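Local coordinates for protein diphosphomevalonate decarboxylase, putative (PDB 2HKE) that probably catalyses the ATP-dependent decarboxylation of (R)-5-diphosphomevalonate to isopentenyl diphosphate, a precursor of isoprenoids and sterols, at residues C5-I17 with F37-S51. The protein carries 1 engineered substitution. Numbering follows the deposited sequence.
Sequences CVTVEAPINIAFI and FSITLSASPFRSKTS. With SO4 (sulfate ion), chain E.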
ATOM      1  N   CYS A   5     -14.593  11.053 -21.037  1.00 45.39           N
ATOM      2  CA  CYS A   5     -14.902  10.077 -19.977  1.00 41.98           C
ATOM      3  C   CYS A   5     -13.629   9.291 -19.825  1.00 38.77           C
ATOM      4  O   CYS A   5     -13.126   8.763 -20.809  1.00 37.75           O
ATOM      5  CB  CYS A   5     -16.015   9.143 -20.457  1.00 43.22           C
ATOM      6  SG  CYS A   5     -16.188   7.571 -19.536  1.00 50.01           S
ATOM      7  N   VAL A   6     -13.083   9.212 -18.610  1.00 33.87           N
ATOM      8  CA  VAL A   6     -11.772   8.611 -18.419  1.00 31.37           C
ATOM      9  C   VAL A   6     -11.868   7.513 -17.372  1.00 28.47           C
ATOM     10  O   VAL A   6     -12.541   7.696 -16.364  1.00 28.02           O
ATOM     11  CB  VAL A   6     -10.745   9.678 -17.949  1.00 29.90           C
ATOM     12  CG1 VAL A   6      -9.412   9.039 -17.601  1.00 27.18           C
ATOM     13  CG2 VAL A   6     -10.586  10.780 -19.013  1.00 29.65           C
ATOM     14  N   THR A   7     -11.197   6.399 -17.630  1.00 26.34           N
ATOM     15  CA  THR A   7     -11.185   5.243 -16.732  1.00 26.72           C
ATOM     16  C   THR A   7      -9.753   4.820 -16.464  1.00 25.28           C
ATOM     17  O   THR A   7      -8.930   4.702 -17.380  1.00 24.96           O
ATOM     18  CB  THR A   7     -11.991   4.028 -17.316  1.00 27.14           C
ATOM     19  OG1 THR A   7     -13.326   4.442 -17.555  1.00 27.13           O
ATOM     20  CG2 THR A   7     -12.011   2.860 -16.306  1.00 25.78           C
ATOM     21  N   VAL A   8      -9.459   4.591 -15.187  1.00 23.95           N
ATOM     22  CA  VAL A   8      -8.098   4.278 -14.725  1.00 24.46           C
ATOM     23  C   VAL A   8      -8.197   3.145 -13.738  1.00 24.50           C
ATOM     24  O   VAL A   8      -9.146   3.091 -12.957  1.00 24.38           O
ATOM     25  CB  VAL A   8      -7.481   5.488 -13.956  1.00 24.46           C
ATOM     26  CG1 VAL A   8      -6.172   5.108 -13.283  1.00 23.37           C
ATOM     27  CG2 VAL A   8      -7.285   6.668 -14.908  1.00 23.74           C
ATOM     28  N   GLU A   9      -7.205   2.264 -13.760  1.00 24.03           N
ATOM     29  CA  GLU A   9      -7.017   1.299 -12.712  1.00 25.09           C
ATOM     30  C   GLU A   9      -5.704   1.630 -11.998  1.00 23.78           C
ATOM     31  O   GLU A   9      -4.710   1.975 -12.632  1.00 23.60           O
ATOM     32  CB  GLU A   9      -6.987  -0.111 -13.274  1.00 25.95           C
ATOM     33  CG  GLU A   9      -8.416  -0.619 -13.648  1.00 29.08           C
ATOM     34  CD  GLU A   9      -8.432  -2.073 -14.125  1.00 32.84           C
ATOM     35  OE1 GLU A   9      -7.348  -2.577 -14.535  1.00 39.23           O
ATOM     36  OE2 GLU A   9      -9.540  -2.696 -14.078  1.00 42.78           O
ATOM     37  N   ALA A  10      -5.731   1.548 -10.672  1.00 22.45           N
ATOM     38  CA  ALA A  10      -4.511   1.707  -9.892  1.00 21.33           C
ATOM     39  C   ALA A  10      -4.298   0.540  -8.928  1.00 20.77           C
ATOM     40  O   ALA A  10      -5.257   0.016  -8.335  1.00 21.54           O
ATOM     41  CB  ALA A  10      -4.530   3.034  -9.142  1.00 22.10           C
ATOM     42  N   PRO A  11      -3.027   0.194  -8.669  1.00 20.61           N
ATOM     43  CA  PRO A  11      -2.677  -0.881  -7.733  1.00 20.57           C
ATOM     44  C   PRO A  11      -2.483  -0.378  -6.300  1.00 20.52           C
ATOM     45  O   PRO A  11      -2.259   0.823  -6.093  1.00 18.99           O
ATOM     46  CB  PRO A  11      -1.322  -1.298  -8.255  1.00 19.75           C
ATOM     47  CG  PRO A  11      -0.675   0.008  -8.618  1.00 19.55           C
ATOM     48  CD  PRO A  11      -1.820   0.824  -9.234  1.00 21.01           C
ATOM     49  N   ILE A  12      -2.480  -1.290  -5.327  1.00 20.39           N
ATOM     50  CA  ILE A  12      -1.999  -0.890  -3.990  1.00 20.60           C
ATOM     51  C   ILE A  12      -0.478  -0.850  -3.961  1.00 18.98           C
ATOM     52  O   ILE A  12       0.189  -1.285  -4.879  1.00 18.48           O
ATOM     53  CB  ILE A  12      -2.553  -1.823  -2.874  1.00 21.71           C
ATOM     54  CG1 ILE A  12      -2.165  -3.274  -3.101  1.00 22.08           C
ATOM     55  CG2 ILE A  12      -4.082  -1.679  -2.777  1.00 23.57           C
ATOM     56  CD1 ILE A  12      -2.520  -4.159  -1.931  1.00 24.01           C
ATOM     57  N   ASN A  13       0.090  -0.383  -2.846  1.00 17.78           N
ATOM     58  CA  ASN A  13       1.508  -0.454  -2.640  1.00 17.91           C
ATOM     59  C   ASN A  13       1.739  -0.817  -1.185  1.00 17.76           C
ATOM     60  O   ASN A  13       0.798  -0.733  -0.335  1.00 19.10           O
ATOM     61  CB  ASN A  13       2.187   0.895  -2.989  1.00 15.95           C
ATOM     62  CG  ASN A  13       1.817   2.017  -2.053  1.00 17.56           C
ATOM     63  OD1 ASN A  13       2.364   2.115  -0.973  1.00 18.19           O
ATOM     64  ND2 ASN A  13       0.889   2.877  -2.461  1.00 18.99           N
ATOM     65  N   ILE A  14       2.940  -1.283  -0.900  1.00 15.17           N
ATOM     66  CA  ILE A  14       3.312  -1.630   0.473  1.00 17.31           C
ATOM     67  C   ILE A  14       4.545  -0.864   0.890  1.00 17.06           C
ATOM     68  O   ILE A  14       5.603  -1.043   0.316  1.00 17.86           O
ATOM     69  CB  ILE A  14       3.464  -3.166   0.704  1.00 16.62           C
ATOM     70  CG1 ILE A  14       3.826  -3.474   2.178  1.00 17.38           C
ATOM     71  CG2 ILE A  14       4.517  -3.790  -0.254  1.00 17.17           C
ATOM     72  CD1 ILE A  14       2.678  -3.062   3.156  1.00 16.87           C
ATOM     73  N   ALA A  15       4.402  -0.024   1.929  1.00 18.56           N
ATOM     74  CA  ALA A  15       5.534   0.702   2.473  1.00 18.66           C
ATOM     75  C   ALA A  15       6.439  -0.230   3.263  1.00 18.86           C
ATOM     76  O   ALA A  15       5.950  -0.940   4.153  1.00 20.70           O
ATOM     77  CB  ALA A  15       5.107   1.803   3.400  1.00 19.34           C
ATOM     78  N   PHE A  16       7.728  -0.228   2.948  1.00 17.62           N
ATOM     79  CA  PHE A  16       8.710  -0.907   3.832  1.00 18.92           C
ATOM     80  C   PHE A  16       9.404   0.075   4.777  1.00 18.91           C
ATOM     81  O   PHE A  16       9.924  -0.363   5.808  1.00 22.05           O
ATOM     82  CB  PHE A  16       9.680  -1.758   3.042  1.00 18.77           C
ATOM     83  CG  PHE A  16      10.341  -1.030   1.938  1.00 20.17           C
ATOM     84  CD1 PHE A  16      11.500  -0.359   2.182  1.00 19.22           C
ATOM     85  CD2 PHE A  16       9.809  -1.002   0.659  1.00 17.61           C
ATOM     86  CE1 PHE A  16      12.137   0.364   1.205  1.00 20.71           C
ATOM     87  CE2 PHE A  16      10.460  -0.248  -0.341  1.00 18.69           C
ATOM     88  CZ  PHE A  16      11.626   0.399  -0.055  1.00 20.31           C
ATOM     89  N   ILE A  17       9.460   1.368   4.401  1.00 18.41           N
ATOM     90  CA  ILE A  17       9.811   2.453   5.281  1.00 18.29           C
ATOM     91  C   ILE A  17       8.526   3.224   5.493  1.00 17.80           C
ATOM     92  O   ILE A  17       7.900   3.746   4.556  1.00 17.43           O
ATOM     93  CB  ILE A  17      11.005   3.313   4.809  1.00 18.67           C
ATOM     94  CG1 ILE A  17      12.281   2.432   4.852  1.00 19.70           C
ATOM     95  CG2 ILE A  17      11.130   4.587   5.739  1.00 16.73           C
ATOM     96  CD1 ILE A  17      13.439   3.073   4.139  1.00 22.24           C
ATOM     97  N   PHE A  37       8.747   4.759   1.769  1.00 16.00           N
ATOM     98  CA  PHE A  37       9.354   4.094   0.639  1.00 16.72           C
ATOM     99  C   PHE A  37       8.548   2.815   0.481  1.00 17.11           C
ATOM    100  O   PHE A  37       8.390   2.071   1.459  1.00 16.93           O
ATOM    101  CB  PHE A  37      10.823   3.784   1.012  1.00 16.58           C
ATOM    102  CG  PHE A  37      11.806   3.729  -0.163  1.00 17.76           C
ATOM    103  CD1 PHE A  37      11.420   3.478  -1.474  1.00 17.53           C
ATOM    104  CD2 PHE A  37      13.152   3.810   0.129  1.00 18.60           C
ATOM    105  CE1 PHE A  37      12.391   3.415  -2.492  1.00 19.98           C
ATOM    106  CE2 PHE A  37      14.130   3.757  -0.860  1.00 20.26           C
ATOM    107  CZ  PHE A  37      13.735   3.530  -2.186  1.00 18.36           C
ATOM    108  N   SER A  38       8.044   2.554  -0.740  1.00 16.70           N
ATOM    109  CA  SER A  38       7.140   1.433  -0.933  1.00 15.97           C
ATOM    110  C   SER A  38       7.449   0.705  -2.226  1.00 16.60           C
ATOM    111  O   SER A  38       8.181   1.216  -3.102  1.00 16.98           O
ATOM    112  CB  SER A  38       5.693   1.899  -0.972  1.00 16.25           C
ATOM    113  OG  SER A  38       5.527   2.891  -1.985  1.00 18.13           O
ATOM    114  N   ILE A  39       6.931  -0.506  -2.298  1.00 16.32           N
ATOM    115  CA  ILE A  39       6.902  -1.276  -3.527  1.00 17.92           C
ATOM    116  C   ILE A  39       5.487  -1.232  -4.060  1.00 17.79           C
ATOM    117  O   ILE A  39       4.511  -1.563  -3.374  1.00 19.37           O
ATOM    118  CB  ILE A  39       7.319  -2.749  -3.289  1.00 17.77           C
ATOM    119  CG1 ILE A  39       8.753  -2.840  -2.791  1.00 18.51           C
ATOM    120  CG2 ILE A  39       7.175  -3.625  -4.583  1.00 18.39           C
ATOM    121  CD1 ILE A  39       9.215  -4.240  -2.578  1.00 19.23           C
ATOM    122  N   THR A  40       5.360  -0.901  -5.339  1.00 18.29           N
ATOM    123  CA  THR A  40       4.089  -0.943  -5.978  1.00 18.18           C
ATOM    124  C   THR A  40       3.750  -2.390  -6.403  1.00 17.73           C
ATOM    125  O   THR A  40       4.593  -3.063  -6.957  1.00 19.47           O
ATOM    126  CB  THR A  40       4.157  -0.056  -7.223  1.00 19.31           C
ATOM    127  OG1 THR A  40       4.577   1.250  -6.828  1.00 19.52           O
ATOM    128  CG2 THR A  40       2.805  -0.023  -7.907  1.00 18.00           C
ATOM    129  N   LEU A  41       2.550  -2.843  -6.116  1.00 17.83           N
ATOM    130  CA  LEU A  41       2.143  -4.200  -6.427  1.00 19.90           C
ATOM    131  C   LEU A  41       1.506  -4.215  -7.835  1.00 19.92           C
ATOM    132  O   LEU A  41       1.182  -3.161  -8.392  1.00 20.08           O
ATOM    133  CB  LEU A  41       1.139  -4.701  -5.413  1.00 20.35           C
ATOM    134  CG  LEU A  41       1.671  -4.958  -4.001  1.00 24.30           C
ATOM    135  CD1 LEU A  41       0.701  -6.110  -3.486  1.00 27.08           C
ATOM    136  CD2 LEU A  41       3.100  -5.362  -3.995  1.00 31.01           C
ATOM    137  N   SER A  42       1.340  -5.416  -8.379  1.00 21.76           N
ATOM    138  CA  SER A  42       0.540  -5.628  -9.577  1.00 23.35           C
ATOM    139  C   SER A  42      -0.914  -5.247  -9.381  1.00 24.63           C
ATOM    140  O   SER A  42      -1.464  -5.422  -8.304  1.00 23.89           O
ATOM    141  CB  SER A  42       0.608  -7.099 -10.018  1.00 24.87           C
ATOM    142  OG  SER A  42      -0.130  -7.277 -11.214  1.00 25.31           O
ATOM    143  N   ALA A  43      -1.537  -4.733 -10.454  1.00 25.60           N
ATOM    144  CA  ALA A  43      -2.964  -4.464 -10.468  1.00 26.70           C
ATOM    145  C   ALA A  43      -3.754  -5.719 -10.850  1.00 28.57           C
ATOM    146  O   ALA A  43      -4.931  -5.625 -11.126  1.00 29.37           O
ATOM    147  CB  ALA A  43      -3.288  -3.322 -11.450  1.00 27.33           C
ATOM    148  N   SER A  44      -3.105  -6.872 -10.916  1.00 29.43           N
ATOM    149  CA  SER A  44      -3.858  -8.099 -11.129  1.00 30.88           C
ATOM    150  C   SER A  44      -3.432  -9.134 -10.088  1.00 31.36           C
ATOM    151  O   SER A  44      -2.236  -9.321  -9.853  1.00 32.98           O
ATOM    152  CB  SER A  44      -3.691  -8.599 -12.576  1.00 32.04           C
ATOM    153  OG  SER A  44      -2.786  -9.692 -12.661  1.00 38.95           O
ATOM    154  N   PRO A  45      -4.398  -9.832  -9.488  1.00 31.43           N
ATOM    155  CA  PRO A  45      -5.819  -9.802  -9.856  1.00 31.43           C
ATOM    156  C   PRO A  45      -6.632  -8.653  -9.287  1.00 31.25           C
ATOM    157  O   PRO A  45      -7.676  -8.354  -9.854  1.00 31.40           O
ATOM    158  CB  PRO A  45      -6.346 -11.145  -9.325  1.00 31.92           C
ATOM    159  CG  PRO A  45      -5.432 -11.420  -8.114  1.00 31.47           C
ATOM    160  CD  PRO A  45      -4.117 -10.807  -8.410  1.00 31.83           C
ATOM    161  N   PHE A  46      -6.154  -8.007  -8.205  1.00 30.49           N
ATOM    162  CA  PHE A  46      -6.934  -6.999  -7.487  1.00 29.06           C
ATOM    163  C   PHE A  46      -6.422  -5.569  -7.726  1.00 28.20           C
ATOM    164  O   PHE A  46      -5.215  -5.320  -7.697  1.00 26.15           O
ATOM    165  CB  PHE A  46      -6.940  -7.279  -5.983  1.00 30.02           C
ATOM    166  CG  PHE A  46      -7.366  -8.686  -5.635  1.00 30.18           C
ATOM    167  CD1 PHE A  46      -8.524  -9.221  -6.165  1.00 32.97           C
ATOM    168  CD2 PHE A  46      -6.574  -9.481  -4.829  1.00 32.06           C
ATOM    169  CE1 PHE A  46      -8.894 -10.530  -5.870  1.00 33.61           C
ATOM    170  CE2 PHE A  46      -6.942 -10.767  -4.527  1.00 30.66           C
ATOM    171  CZ  PHE A  46      -8.093 -11.281  -5.017  1.00 32.06           C
ATOM    172  N   ARG A  47      -7.372  -4.652  -7.876  1.00 27.30           N
ATOM    173  CA  ARG A  47      -7.077  -3.252  -8.185  1.00 26.31           C
ATOM    174  C   ARG A  47      -8.292  -2.381  -7.873  1.00 25.24           C
ATOM    175  O   ARG A  47      -9.417  -2.896  -7.673  1.00 23.92           O
ATOM    176  CB  ARG A  47      -6.649  -3.104  -9.651  1.00 27.68           C
ATOM    177  CG  ARG A  47      -7.777  -3.178 -10.685  1.00 28.12           C
ATOM    178  CD  ARG A  47      -8.480  -4.532 -10.756  1.00 33.76           C
ATOM    179  NE  ARG A  47      -9.697  -4.510 -11.601  1.00 35.92           N
ATOM    180  CZ  ARG A  47     -10.917  -4.078 -11.238  1.00 37.59           C
ATOM    181  NH1 ARG A  47     -11.166  -3.563 -10.040  1.00 37.09           N
ATOM    182  NH2 ARG A  47     -11.913  -4.137 -12.115  1.00 40.24           N
ATOM    183  N   SER A  48      -8.088  -1.059  -7.836  1.00 23.59           N
ATOM    184  CA  SER A  48      -9.200  -0.124  -7.839  1.00 23.88           C
ATOM    185  C   SER A  48      -9.361   0.439  -9.234  1.00 23.90           C
ATOM    186  O   SER A  48      -8.406   0.564  -9.988  1.00 23.54           O
ATOM    187  CB  SER A  48      -9.057   1.034  -6.864  1.00 24.60           C
ATOM    188  OG  SER A  48      -8.788   0.552  -5.577  1.00 26.29           O
ATOM    189  N   LYS A  49     -10.593   0.796  -9.539  1.00 24.46           N
ATOM    190  CA  LYS A  49     -10.939   1.321 -10.830  1.00 25.11           C
ATOM    191  C   LYS A  49     -11.847   2.516 -10.598  1.00 25.23           C
ATOM    192  O   LYS A  49     -12.763   2.447  -9.769  1.00 24.18           O
ATOM    193  CB  LYS A  49     -11.647   0.236 -11.611  1.00 26.20           C
ATOM    194  CG  LYS A  49     -12.182   0.663 -12.970  1.00 27.47           C
ATOM    195  CD  LYS A  49     -12.439  -0.640 -13.777  1.00 29.05           C
ATOM    196  CE  LYS A  49     -13.276  -0.450 -14.951  1.00 32.34           C
ATOM    197  NZ  LYS A  49     -13.648  -1.814 -15.515  1.00 31.90           N
ATOM    198  N   THR A  50     -11.551   3.617 -11.311  1.00 24.63           N
ATOM    199  CA  THR A  50     -12.404   4.821 -11.330  1.00 24.63           C
ATOM    200  C   THR A  50     -12.671   5.278 -12.756  1.00 24.16           C
ATOM    201  O   THR A  50     -11.766   5.315 -13.577  1.00 23.70           O
ATOM    202  CB  THR A  50     -11.763   6.016 -10.587  1.00 25.18           C
ATOM    203  OG1 THR A  50     -11.610   5.708  -9.210  1.00 28.71           O
ATOM    204  CG2 THR A  50     -12.559   7.313 -10.718  1.00 24.97           C
ATOM    205  N   SER A  51     -13.910   5.671 -12.979  1.00 24.29           N
ATOM    206  CA  SER A  51     -14.357   6.309 -14.205  1.00 25.60           C
ATOM    207  C   SER A  51     -14.858   7.691 -13.842  1.00 25.20           C
ATOM    208  O   SER A  51     -15.557   7.879 -12.843  1.00 25.32           O
ATOM    209  CB  SER A  51     -15.473   5.489 -14.883  1.00 25.52           C
ATOM    210  OG  SER A  51     -14.938   4.328 -15.525  1.00 26.23           O
TER
HETATM  211  S   SO4 E 383       0.823  -4.750 -13.507  1.00 35.58           S
HETATM  212  O1  SO4 E 383      -0.174  -3.923 -12.826  1.00 32.32           O
HETATM  213  O2  SO4 E 383       0.343  -6.137 -13.460  1.00 37.28           O
HETATM  214  O3  SO4 E 383       0.828  -4.335 -14.922  1.00 38.42           O
HETATM  215  O4  SO4 E 383       2.184  -4.814 -12.954  1.00 35.23           O
HETATM  216  O   HOH W   1     -11.593  -3.137 -16.335  1.00 48.87           O
HETATM  217  O   HOH W   2      -3.126  -3.862  -6.507  1.00 22.16           O
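The carbonyl oxygen of F37 is gripped by two successive amides of the facing segment, F16 N at 2.8 Å and I17 N at 3.2 Å, the latter arriving nearly straight on a lone pair. Two residues facing one define a classic beta bulge, here where strands 13-15 and 37-40 pair antiparallel within the mixed sheet of the N-terminal domain of a GHMP-type fold. The same oxygen lies over one face of the F16 ring. With chi1 at 52°, CG of F16 sits between its backbone N and carbonyl carbon, which lays the ring alongside F37, both side chains pointing the same way. The two rings are inclined at 37°, F16 CZ standing 3.3 Å from F37 CG over the F37 face, while I17 CD1 meets that ring at its edge; helix 213-234 adds M225 beside F37.

The broken strand 5-15 illustrates how one strand can pair with two others in turn: 13-15 runs against 37-40, and 5-10 against 48-51. Between the two pairings a water ties the loops together, accepting from I12 N and donating to S42 O and F46 O. Beyond it, V8 and A10 form hydrogen-bonded pairs with T50 and S48, and E9 OE2 makes a salt bridge to R47 NE (3.1 Å), carboxylate and guanidinium planes 57° apart. A second water donates to OE2 and accepts from K49 NZ, so that the lysine, too far for a direct salt bridge, may still feel the carboxylate's charge. At the far end T7 OG1 and S51 OG share a 2.6 Å hydrogen bond, and S51 OG is also bonded to L377 N.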